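Local coordinates for phosphoribosylaminoimidazole carboxylase, ATPase subunit (Thermotoga maritima, PDB 3AX6), which probably catalyses the ATP-dependent joining of bicarbonate to 5-aminoimidazole ribonucleotide, giving N5-carboxyaminoimidazole ribonucleotide in purine biosynthesis, at residues E96-K101 with I258-H263; V180-N185 with S230-L235; K80-G85 with P90-L95; A191-V196 with F278-R283. One frame throughout, in Å; residues are numbered along the deposited sequence.

Contact 1: E96-K101 with I258-H263; sequences EIIQDK and IAPRPH. With ADP (adenosine-5'-diphosphate), chain E.
Lys-101 NZ meets the ADP diphosphate, though loosely: it makes a weak hydrogen bond of 3.3 Å to ADP O3A, the oxygen bridging the two phosphates, and has a long, weak ion pair with Glu-257. The lysine runs straight beyond CG, which carries its ammonium from the backbone to the diphosphate. Glu-169, Glu-177, Val-172, Lys-138 and Glu-170 also hydrogen-bond the ADP.

Beside this pocket, one isoleucine joins helix 92-99 of the preATP-grasp region to strand 253-259 of the ATP-grasp region. Ile-98 lies across Ile-258 at about a right angle, and its CD1 presses on Ile-258 CG2 at 3.5 Å, tighter than usual for two methyl groups. The same Ile-98 CD1 reaches Pro-260 CB at 3.6 Å, the two side chains sliding past each other in opposite directions. With CG1 of Ile-98 beside its backbone N (chi1 -57°), CG2 lies close against the carbonyl oxygen of Ile-258 (Ile-98 CG2 to Ile-258 O 2.9 Å). Pro-260 is the centre of an inverse gamma turn, where the chain leaves the strand. Beyond it, Arg-261 NH1 bonds Pro-262 O at 2.9 Å.

The buried contact is thus carried by aliphatic groups, with no hydrogen bond across the segments, while Lys-101 is its charged group that meets the diphosphate, where a cation would be expected to offset the negative charge.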
# COMPACT_ATOMS: atom_id res chain seq x y z
N GLU A 96 0.96 11.07 -28.29
CA GLU A 96 0.49 11.28 -29.66
C GLU A 96 0.75 10.07 -30.55
O GLU A 96 -0.11 9.68 -31.35
CB GLU A 96 1.18 12.52 -30.24
CG GLU A 96 0.62 13.00 -31.56
CD GLU A 96 1.24 14.32 -31.99
OE1 GLU A 96 2.48 14.38 -32.07
OE2 GLU A 96 0.48 15.29 -32.24
N ILE A 97 1.93 9.47 -30.41
CA ILE A 97 2.31 8.29 -31.18
C ILE A 97 1.44 7.08 -30.84
O ILE A 97 1.04 6.32 -31.72
CB ILE A 97 3.78 7.91 -30.94
CG1 ILE A 97 4.70 8.91 -31.62
CG2 ILE A 97 4.05 6.50 -31.45
CD1 ILE A 97 6.19 8.56 -31.50
N ILE A 98 1.15 6.91 -29.56
CA ILE A 98 0.35 5.78 -29.10
C ILE A 98 -1.15 5.90 -29.38
O ILE A 98 -1.81 4.90 -29.67
CB ILE A 98 0.57 5.56 -27.59
CG1 ILE A 98 2.06 5.33 -27.32
CG2 ILE A 98 -0.24 4.36 -27.11
CD1 ILE A 98 2.41 5.23 -25.85
N GLN A 99 -1.68 7.12 -29.31
CA GLN A 99 -3.11 7.35 -29.55
C GLN A 99 -3.64 6.86 -30.89
O GLN A 99 -4.81 6.51 -31.01
CB GLN A 99 -3.44 8.83 -29.42
CG GLN A 99 -3.41 9.36 -28.01
CD GLN A 99 -4.21 10.64 -27.89
OE1 GLN A 99 -4.04 11.58 -28.67
NE2 GLN A 99 -5.10 10.68 -26.90
N ASP A 100 -2.79 6.86 -31.90
CA ASP A 100 -3.20 6.41 -33.22
C ASP A 100 -2.49 5.10 -33.52
O ASP A 100 -1.26 5.05 -33.66
CB ASP A 100 -2.85 7.48 -34.26
CG ASP A 100 -3.12 7.03 -35.68
OD1 ASP A 100 -3.08 7.88 -36.59
OD2 ASP A 100 -3.35 5.82 -35.90
N LYS A 101 -3.27 4.03 -33.62
CA LYS A 101 -2.72 2.71 -33.86
C LYS A 101 -1.85 2.59 -35.10
O LYS A 101 -0.89 1.83 -35.10
CB LYS A 101 -3.84 1.67 -33.92
CG LYS A 101 -4.55 1.46 -32.59
CD LYS A 101 -5.35 0.16 -32.62
CE LYS A 101 -5.91 -0.16 -31.25
NZ LYS A 101 -6.52 -1.52 -31.23
N ILE A 258 0.50 -0.48 -26.70
CA ILE A 258 1.33 0.24 -25.74
C ILE A 258 0.44 1.15 -24.89
O ILE A 258 -0.33 1.94 -25.44
CB ILE A 258 2.35 1.16 -26.43
CG1 ILE A 258 3.25 0.35 -27.38
CG2 ILE A 258 3.18 1.89 -25.38
CD1 ILE A 258 4.27 1.20 -28.12
N ALA A 259 0.55 1.05 -23.57
CA ALA A 259 -0.22 1.90 -22.67
C ALA A 259 0.78 2.80 -21.95
O ALA A 259 1.61 2.32 -21.17
CB ALA A 259 -0.98 1.04 -21.68
N PRO A 260 0.71 4.13 -22.18
CA PRO A 260 1.60 5.12 -21.56
C PRO A 260 1.18 5.50 -20.14
O PRO A 260 1.00 6.68 -19.83
CB PRO A 260 1.47 6.30 -22.51
CG PRO A 260 0.00 6.28 -22.79
CD PRO A 260 -0.27 4.80 -23.06
N ARG A 261 1.05 4.50 -19.28
CA ARG A 261 0.63 4.75 -17.92
C ARG A 261 0.54 3.45 -17.16
O ARG A 261 0.71 2.38 -17.74
CB ARG A 261 -0.77 5.37 -17.94
CG ARG A 261 -1.78 4.50 -18.70
CD ARG A 261 -3.21 5.00 -18.53
NE ARG A 261 -4.17 4.23 -19.33
CZ ARG A 261 -4.48 2.95 -19.13
NH1 ARG A 261 -3.91 2.27 -18.15
NH2 ARG A 261 -5.36 2.35 -19.92
N PRO A 262 0.31 3.52 -15.83
CA PRO A 262 0.19 2.32 -15.01
C PRO A 262 -0.99 1.58 -15.64
O PRO A 262 -1.98 2.20 -16.02
CB PRO A 262 -0.13 2.88 -13.64
CG PRO A 262 0.68 4.14 -13.62
CD PRO A 262 0.39 4.72 -14.98
N HIS A 263 -0.89 0.26 -15.74
CA HIS A 263 -1.94 -0.53 -16.38
C HIS A 263 -2.56 -1.60 -15.50
O HIS A 263 -1.91 -2.14 -14.60
CB HIS A 263 -1.34 -1.15 -17.65
CG HIS A 263 -2.33 -1.84 -18.53
ND1 HIS A 263 -2.83 -3.10 -18.26
CD2 HIS A 263 -2.89 -1.47 -19.71
CE1 HIS A 263 -3.64 -3.47 -19.23
NE2 HIS A 263 -3.69 -2.51 -20.13
PB ADP E . -8.45 -3.39 -28.03
O1B ADP E . -7.44 -3.70 -26.98
O2B ADP E . -9.86 -4.08 -27.63
O3B ADP E . -8.62 -1.72 -28.14
PA ADP E . -6.93 -5.18 -29.53
O1A ADP E . -5.82 -4.84 -30.44
O2A ADP E . -6.32 -5.52 -28.06
O3A ADP E . -8.00 -3.92 -29.52
O5' ADP E . -7.72 -6.47 -30.15
C5' ADP E . -8.37 -7.18 -29.08
C4' ADP E . -8.22 -8.69 -29.27
O4' ADP E . -8.34 -9.06 -30.68
C3' ADP E . -6.83 -9.18 -28.80
O3' ADP E . -6.80 -9.46 -27.39
C2' ADP E . -6.60 -10.41 -29.68
O2' ADP E . -7.12 -11.59 -29.07
C1' ADP E . -7.31 -10.05 -31.00
N9 ADP E . -6.36 -9.56 -32.02
C8 ADP E . -5.82 -8.30 -32.11
N7 ADP E . -5.02 -8.22 -33.13
C5 ADP E . -4.99 -9.41 -33.76
C6 ADP E . -4.32 -9.93 -34.91
N6 ADP E . -3.47 -9.13 -35.63
N1 ADP E . -4.54 -11.21 -35.27
C2 ADP E . -5.36 -12.01 -34.58
N3 ADP E . -6.01 -11.56 -33.50
C4 ADP E . -5.86 -10.29 -33.06

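Contact 2: V180-N185 with S230-L235; sequences VMVARN and SVVEAL
Strand 180-184 and helix 230-235 run roughly the same way, their axes 33° apart and 8.8 Å from each other at closest approach. Val-232 faces the strand with both methyls and divides them between two residues. Its CG1 meets Val-182 CG2 at 3.3 Å, a very tight carbon pair, while its CG2 lies 3.5 Å from Arg-184 CB and also touches the CD of that side chain. Arg-184 stretches out over the valine, extended from CG to NE with CG opposite the backbone N (chi1 -180°). At its far end, NE forms a weak hydrogen bond, part of a salt bridge, to Glu-233 OE2 at 3.4 Å; the carboxylate oxygen stands at the guanidinium edge, though the two planes are 73° apart. Glu-233 folds back at chi2 to get there. The firmer partner of Arg-184 is the backbone oxygen of Gly-237, bonded through NH1. A leucine in place of Arg-184 would probably leave Glu-233 without its cationic mate and the Gly-237 carbonyl without that donor. In the ATP-grasp sheet, strand 174-184 runs between strands 239-248 and 190-198; helix 218-235 packs on one face, while Met-181, a selenomethionine here, and Ala-183 turn to helix 277-285 on the other.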
# COMPACT_ATOMS: atom_id res chain seq x y z
N VAL A 180 3.89 -6.73 -20.04
CA VAL A 180 5.03 -6.43 -19.20
C VAL A 180 5.13 -4.93 -18.96
O VAL A 180 5.07 -4.13 -19.89
CB VAL A 180 6.35 -6.93 -19.83
CG1 VAL A 180 6.44 -6.47 -21.25
CG2 VAL A 180 7.55 -6.42 -19.02
N MSE A 181 5.26 -4.55 -17.69
CA MSE A 181 5.41 -3.16 -17.32
C MSE A 181 6.89 -2.82 -17.39
O MSE A 181 7.73 -3.60 -16.95
CB MSE A 181 4.93 -2.92 -15.88
CG MSE A 181 3.51 -3.37 -15.56
SE MSE A 181 2.17 -2.55 -16.67
CE MSE A 181 2.45 -0.70 -16.21
N VAL A 182 7.22 -1.66 -17.94
CA VAL A 182 8.60 -1.22 -18.00
C VAL A 182 8.65 0.30 -17.76
O VAL A 182 7.94 1.09 -18.39
CB VAL A 182 9.27 -1.64 -19.35
CG1 VAL A 182 8.32 -1.43 -20.49
CG2 VAL A 182 10.55 -0.85 -19.56
N ALA A 183 9.46 0.71 -16.80
CA ALA A 183 9.57 2.12 -16.47
C ALA A 183 10.92 2.66 -16.91
O ALA A 183 11.91 1.92 -16.94
CB ALA A 183 9.39 2.33 -14.98
N ARG A 184 10.95 3.94 -17.25
CA ARG A 184 12.18 4.58 -17.68
C ARG A 184 12.24 6.02 -17.20
O ARG A 184 11.23 6.73 -17.18
CB ARG A 184 12.28 4.53 -19.22
CG ARG A 184 13.54 5.16 -19.80
CD ARG A 184 13.61 4.96 -21.31
NE ARG A 184 14.78 5.58 -21.94
CZ ARG A 184 14.95 6.90 -22.08
NH1 ARG A 184 14.03 7.75 -21.64
NH2 ARG A 184 16.04 7.36 -22.68
N ASN A 185 13.45 6.42 -16.80
CA ASN A 185 13.81 7.76 -16.31
C ASN A 185 14.19 8.63 -17.49
O ASN A 185 14.40 8.14 -18.59
CB ASN A 185 15.07 7.70 -15.44
CG ASN A 185 14.76 7.59 -14.00
OD1 ASN A 185 15.66 7.46 -13.18
ND2 ASN A 185 13.47 7.65 -13.67
N SER A 230 12.91 -2.49 -25.41
CA SER A 230 13.29 -1.79 -26.63
C SER A 230 12.21 -0.79 -27.06
O SER A 230 12.50 0.20 -27.73
CB SER A 230 13.54 -2.79 -27.75
OG SER A 230 12.32 -3.38 -28.16
N VAL A 231 10.96 -1.06 -26.69
CA VAL A 231 9.86 -0.16 -27.04
C VAL A 231 9.99 1.17 -26.30
O VAL A 231 9.98 2.24 -26.90
CB VAL A 231 8.48 -0.76 -26.68
CG1 VAL A 231 7.41 0.32 -26.82
CG2 VAL A 231 8.16 -1.94 -27.58
N VAL A 232 10.13 1.09 -24.98
CA VAL A 232 10.25 2.29 -24.18
C VAL A 232 11.57 3.00 -24.49
O VAL A 232 11.67 4.22 -24.37
CB VAL A 232 10.14 1.95 -22.67
CG1 VAL A 232 11.13 0.87 -22.30
CG2 VAL A 232 10.37 3.20 -21.83
N GLU A 233 12.59 2.24 -24.90
CA GLU A 233 13.88 2.83 -25.24
C GLU A 233 13.76 3.64 -26.53
O GLU A 233 14.29 4.74 -26.64
CB GLU A 233 14.95 1.76 -25.41
CG GLU A 233 15.51 1.16 -24.13
CD GLU A 233 16.50 2.08 -23.42
OE1 GLU A 233 17.23 1.58 -22.54
OE2 GLU A 233 16.55 3.28 -23.73
N ALA A 234 13.05 3.08 -27.51
CA ALA A 234 12.87 3.76 -28.79
C ALA A 234 12.06 5.04 -28.56
O ALA A 234 12.35 6.08 -29.14
CB ALA A 234 12.14 2.86 -29.77
N LEU A 235 11.06 4.94 -27.70
CA LEU A 235 10.23 6.09 -27.38
C LEU A 235 10.99 7.09 -26.53
O LEU A 235 10.62 8.26 -26.47
CB LEU A 235 8.97 5.68 -26.59
CG LEU A 235 7.70 5.13 -27.25
CD1 LEU A 235 7.35 5.99 -28.45
CD2 LEU A 235 7.91 3.71 -27.67

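Contact 3: K80-G85 with P90-L95; sequences KLYNEG and PSPYTL
Tyr-82 and Tyr-93 bring their rings together obliquely, planes 70° apart, with Tyr-82 CD1 in the plane of the Tyr-93 ring at its edge, 3.7 Å from Tyr-93 CE2. Swung opposite its backbone N (chi1 172°), the Tyr-82 ring reaches over the start of the next helix, where Ser-91 OG stands over one face, toward the rim, and Pro-92 CD comes to 3.6 Å from Tyr-82 CD2. Tyr-93 meanwhile gives its hydroxyl proton to Asn-83 OD1 at 3.0 Å, in the carbonyl plane and on a lone pair; amide and ring planes are 46° apart. A water joins Tyr-82 OH to Ser-91 OG. An alanine at Tyr-82 would probably leave Tyr-93 without its aromatic neighbour, Ser-91 and Pro-92 uncovered on that side, and the water with one partner fewer. Two helix termini are joined: a Schellman motif at Gly-85, after helix 75-83, and an N-cap at Ser-91, whose OG accepts from Tyr-93 N at 3.0 Å. Between them runs strand 87-88, closing a beta-alpha-beta crossover from strand 65-68 through helix 75-83, the unit of Rossmann-like parallel sheets.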
# COMPACT_ATOMS: atom_id res chain seq x y z
N LYS A 80 1.95 21.88 -26.54
CA LYS A 80 2.28 23.29 -26.51
C LYS A 80 3.11 23.60 -25.27
O LYS A 80 4.23 24.12 -25.36
CB LYS A 80 0.98 24.12 -26.52
CG LYS A 80 1.16 25.62 -26.32
CD LYS A 80 -0.13 26.37 -26.62
CE LYS A 80 0.02 27.88 -26.39
NZ LYS A 80 0.23 28.22 -24.95
N LEU A 81 2.57 23.24 -24.11
CA LEU A 81 3.23 23.46 -22.83
C LEU A 81 4.55 22.72 -22.75
O LEU A 81 5.53 23.23 -22.19
CB LEU A 81 2.32 23.01 -21.70
CG LEU A 81 1.03 23.83 -21.64
CD1 LEU A 81 -0.05 23.01 -20.97
CD2 LEU A 81 1.29 25.15 -20.90
N TYR A 82 4.59 21.52 -23.31
CA TYR A 82 5.81 20.74 -23.30
C TYR A 82 6.90 21.43 -24.10
O TYR A 82 8.08 21.34 -23.76
CB TYR A 82 5.53 19.34 -23.86
CG TYR A 82 6.77 18.50 -24.06
CD1 TYR A 82 7.48 18.55 -25.27
CD2 TYR A 82 7.20 17.61 -23.08
CE1 TYR A 82 8.59 17.74 -25.48
CE2 TYR A 82 8.31 16.79 -23.29
CZ TYR A 82 9.00 16.86 -24.49
OH TYR A 82 10.07 16.01 -24.72
N ASN A 83 6.51 22.13 -25.16
CA ASN A 83 7.48 22.84 -25.99
C ASN A 83 7.95 24.12 -25.33
O ASN A 83 8.95 24.70 -25.74
CB ASN A 83 6.87 23.14 -27.36
CG ASN A 83 6.88 21.94 -28.27
OD1 ASN A 83 6.06 21.82 -29.18
ND2 ASN A 83 7.82 21.03 -28.04
N GLU A 84 7.23 24.55 -24.29
CA GLU A 84 7.61 25.76 -23.56
C GLU A 84 8.52 25.38 -22.39
O GLU A 84 8.88 26.22 -21.58
CB GLU A 84 6.38 26.48 -23.00
CG GLU A 84 5.31 26.82 -24.02
CD GLU A 84 4.35 27.88 -23.53
OE1 GLU A 84 4.72 29.07 -23.56
OE2 GLU A 84 3.22 27.54 -23.10
N GLY A 85 8.85 24.09 -22.29
CA GLY A 85 9.72 23.65 -21.22
C GLY A 85 9.08 22.98 -20.02
O GLY A 85 9.78 22.47 -19.16
N PRO A 90 4.22 10.82 -19.38
CA PRO A 90 5.03 10.73 -20.60
C PRO A 90 4.80 11.93 -21.52
O PRO A 90 3.76 12.60 -21.45
CB PRO A 90 4.55 9.43 -21.24
CG PRO A 90 4.07 8.63 -20.08
CD PRO A 90 3.32 9.66 -19.28
N SER A 91 5.77 12.18 -22.38
CA SER A 91 5.68 13.29 -23.31
C SER A 91 4.41 13.24 -24.15
O SER A 91 3.93 12.16 -24.49
CB SER A 91 6.88 13.29 -24.26
OG SER A 91 6.63 14.16 -25.35
N PRO A 92 3.85 14.42 -24.48
CA PRO A 92 2.63 14.51 -25.28
C PRO A 92 2.91 13.89 -26.65
O PRO A 92 2.01 13.38 -27.32
CB PRO A 92 2.40 16.02 -25.38
CG PRO A 92 3.01 16.53 -24.12
CD PRO A 92 4.29 15.75 -24.04
N TYR A 93 4.18 13.94 -27.06
CA TYR A 93 4.62 13.38 -28.33
C TYR A 93 4.50 11.86 -28.29
O TYR A 93 4.11 11.22 -29.27
CB TYR A 93 6.06 13.79 -28.61
CG TYR A 93 6.19 15.21 -29.11
CD1 TYR A 93 5.84 15.53 -30.42
CD2 TYR A 93 6.63 16.24 -28.28
CE1 TYR A 93 5.91 16.83 -30.89
CE2 TYR A 93 6.71 17.56 -28.74
CZ TYR A 93 6.34 17.84 -30.05
OH TYR A 93 6.39 19.14 -30.53
N THR A 94 4.84 11.27 -27.14
CA THR A 94 4.73 9.82 -26.99
C THR A 94 3.25 9.48 -26.99
O THR A 94 2.80 8.58 -27.70
CB THR A 94 5.35 9.33 -25.66
OG1 THR A 94 6.76 9.56 -25.66
CG2 THR A 94 5.08 7.85 -25.47
N LEU A 95 2.49 10.21 -26.19
CA LEU A 95 1.05 10.01 -26.11
C LEU A 95 0.46 10.11 -27.52
O LEU A 95 -0.42 9.33 -27.90
CB LEU A 95 0.44 11.07 -25.19
CG LEU A 95 -1.05 10.95 -24.87
CD1 LEU A 95 -1.37 9.55 -24.36
CD2 LEU A 95 -1.44 12.00 -23.84
O HOH W 1 9.23 13.76 -26.57

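Contact 4: A191-V196 with F278-R283; sequences ACYPVV and FEQHIR
Tyr-193 and Gln-280 connect the antiparallel sheet of the ATP-grasp fold to helix 277-285, which lies against one of its faces. Polar contact across the segments is slight: Gln-280 NE2 gives a weak hydrogen bond to Tyr-193 OH at 3.2 Å, well off straight at 120°. Both groups have firmer partners, since Tyr-193 OH also bonds the carbonyl oxygen of Thr-275 and Gln-280 NE2 that of Gly-291, so these buried polar ends are satisfied chiefly by neighbouring loops.

Packing does the rest. The two side chains slide past each other in opposite directions, with ring and amide planes 58° apart, and the tyrosine hydroxyl comes to rest 3.4 Å from Gln-280 CB. A bend at chi2 (68°) turns the end of the glutamine so that NE2 meets the strand, where it also lies 3.7 Å from Ala-191 CB.

A salt bridge lies within the helix, one turn apart, and turned to the dimer interface. Arg-283 also bonds Leu-328 O of the second subunit through NH2, and both Glu-279 and Arg-283 pack on Ser-329 of that subunit. Within the helix the arginine grips its glutamate side-on through two nitrogens, both on Glu-279 OE2: NE at 3.0 Å and NH2 at 2.8 Å.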
# COMPACT_ATOMS: atom_id res chain seq x y z
N ALA A 191 13.71 -0.05 -15.86
CA ALA A 191 13.31 -1.02 -14.85
C ALA A 191 12.26 -1.91 -15.49
O ALA A 191 11.18 -1.45 -15.84
CB ALA A 191 12.73 -0.30 -13.64
N CYS A 192 12.56 -3.19 -15.66
CA CYS A 192 11.61 -4.08 -16.30
C CYS A 192 11.00 -5.07 -15.31
O CYS A 192 11.69 -5.67 -14.50
CB CYS A 192 12.29 -4.83 -17.45
SG CYS A 192 11.14 -5.71 -18.54
N TYR A 193 9.69 -5.23 -15.41
CA TYR A 193 8.95 -6.13 -14.54
C TYR A 193 8.82 -7.51 -15.15
O TYR A 193 9.19 -7.73 -16.30
CB TYR A 193 7.55 -5.57 -14.27
CG TYR A 193 7.55 -4.48 -13.21
CD1 TYR A 193 7.50 -4.80 -11.86
CD2 TYR A 193 7.65 -3.14 -13.57
CE1 TYR A 193 7.55 -3.80 -10.88
CE2 TYR A 193 7.70 -2.14 -12.60
CZ TYR A 193 7.65 -2.48 -11.27
OH TYR A 193 7.71 -1.48 -10.33
N PRO A 194 8.34 -8.48 -14.37
CA PRO A 194 8.20 -9.81 -14.95
C PRO A 194 7.13 -9.74 -16.06
O PRO A 194 6.31 -8.81 -16.08
CB PRO A 194 7.73 -10.66 -13.77
CG PRO A 194 8.35 -9.96 -12.59
CD PRO A 194 8.12 -8.51 -12.91
N VAL A 195 7.16 -10.68 -16.99
CA VAL A 195 6.15 -10.68 -18.03
C VAL A 195 4.98 -11.45 -17.41
O VAL A 195 5.19 -12.41 -16.69
CB VAL A 195 6.66 -11.37 -19.33
CG1 VAL A 195 7.97 -12.07 -19.09
CG2 VAL A 195 5.63 -12.33 -19.87
N VAL A 196 3.75 -10.99 -17.67
CA VAL A 196 2.59 -11.67 -17.12
C VAL A 196 1.71 -12.26 -18.21
O VAL A 196 1.81 -11.89 -19.38
CB VAL A 196 1.74 -10.75 -16.22
CG1 VAL A 196 2.57 -10.32 -15.02
CG2 VAL A 196 1.25 -9.55 -17.00
N PHE A 278 2.87 1.88 -9.39
CA PHE A 278 2.50 3.25 -9.06
C PHE A 278 3.64 4.03 -8.41
O PHE A 278 3.84 5.20 -8.70
CB PHE A 278 1.25 3.24 -8.18
CG PHE A 278 0.03 2.73 -8.89
CD1 PHE A 278 -0.67 3.55 -9.77
CD2 PHE A 278 -0.41 1.43 -8.69
CE1 PHE A 278 -1.79 3.07 -10.45
CE2 PHE A 278 -1.53 0.95 -9.36
CZ PHE A 278 -2.22 1.77 -10.24
N GLU A 279 4.38 3.37 -7.53
CA GLU A 279 5.53 4.03 -6.92
C GLU A 279 6.56 4.22 -8.03
O GLU A 279 7.18 5.27 -8.16
CB GLU A 279 6.16 3.16 -5.83
CG GLU A 279 7.39 3.81 -5.22
CD GLU A 279 8.13 2.90 -4.27
OE1 GLU A 279 7.49 2.02 -3.67
OE2 GLU A 279 9.36 3.08 -4.12
N GLN A 280 6.72 3.18 -8.84
CA GLN A 280 7.68 3.18 -9.94
C GLN A 280 7.42 4.34 -10.89
O GLN A 280 8.36 5.02 -11.34
CB GLN A 280 7.60 1.85 -10.70
CG GLN A 280 8.80 1.55 -11.57
CD GLN A 280 10.06 1.29 -10.76
OE1 GLN A 280 10.64 2.20 -10.18
NE2 GLN A 280 10.47 0.03 -10.70
N HIS A 281 6.15 4.57 -11.20
CA HIS A 281 5.74 5.65 -12.09
C HIS A 281 6.16 7.01 -11.53
O HIS A 281 6.64 7.88 -12.28
CB HIS A 281 4.23 5.62 -12.30
CG HIS A 281 3.74 6.61 -13.31
ND1 HIS A 281 4.07 6.54 -14.64
CD2 HIS A 281 2.94 7.70 -13.17
CE1 HIS A 281 3.51 7.55 -15.28
NE2 HIS A 281 2.82 8.27 -14.41
N ILE A 282 5.97 7.19 -10.22
CA ILE A 282 6.35 8.45 -9.58
C ILE A 282 7.86 8.62 -9.66
O ILE A 282 8.35 9.70 -10.00
CB ILE A 282 5.92 8.49 -8.09
CG1 ILE A 282 4.41 8.31 -7.96
CG2 ILE A 282 6.35 9.82 -7.47
CD1 ILE A 282 3.59 9.28 -8.79
N ARG A 283 8.59 7.56 -9.35
CA ARG A 283 10.05 7.62 -9.42
C ARG A 283 10.51 8.03 -10.81
O ARG A 283 11.38 8.89 -10.95
CB ARG A 283 10.68 6.26 -9.09
CG ARG A 283 10.59 5.80 -7.63
CD ARG A 283 11.56 4.64 -7.42
NE ARG A 283 11.36 3.90 -6.18
CZ ARG A 283 12.36 3.44 -5.43
NH1 ARG A 283 13.62 3.66 -5.80
NH2 ARG A 283 12.10 2.76 -4.32

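Contacts 1, 2 and 4 all reach one antiparallel sheet, which gathers distant parts of the chain. Contacts 2 and 4, with centres about 10 Å apart, share neighbouring strands, tied by Ala-183 O to Ala-191 N at 2.9 Å, and place helices on opposite faces; Ala-183 CB meets Gln-280 CG at 3.5 Å. Contact 1 lies about 12 Å from contact 2 between centres and touches it through Ile-258 CD1 and Val-231 CG1, 3.5 Å apart. Contact 3 uses the same helix 92-99 as contact 1, where Pro-260 CG packs on Leu-95 CD1. Of the four, contact 1 alone includes a residue of the ADP pocket, Lys-101; the others are structural packing away from it.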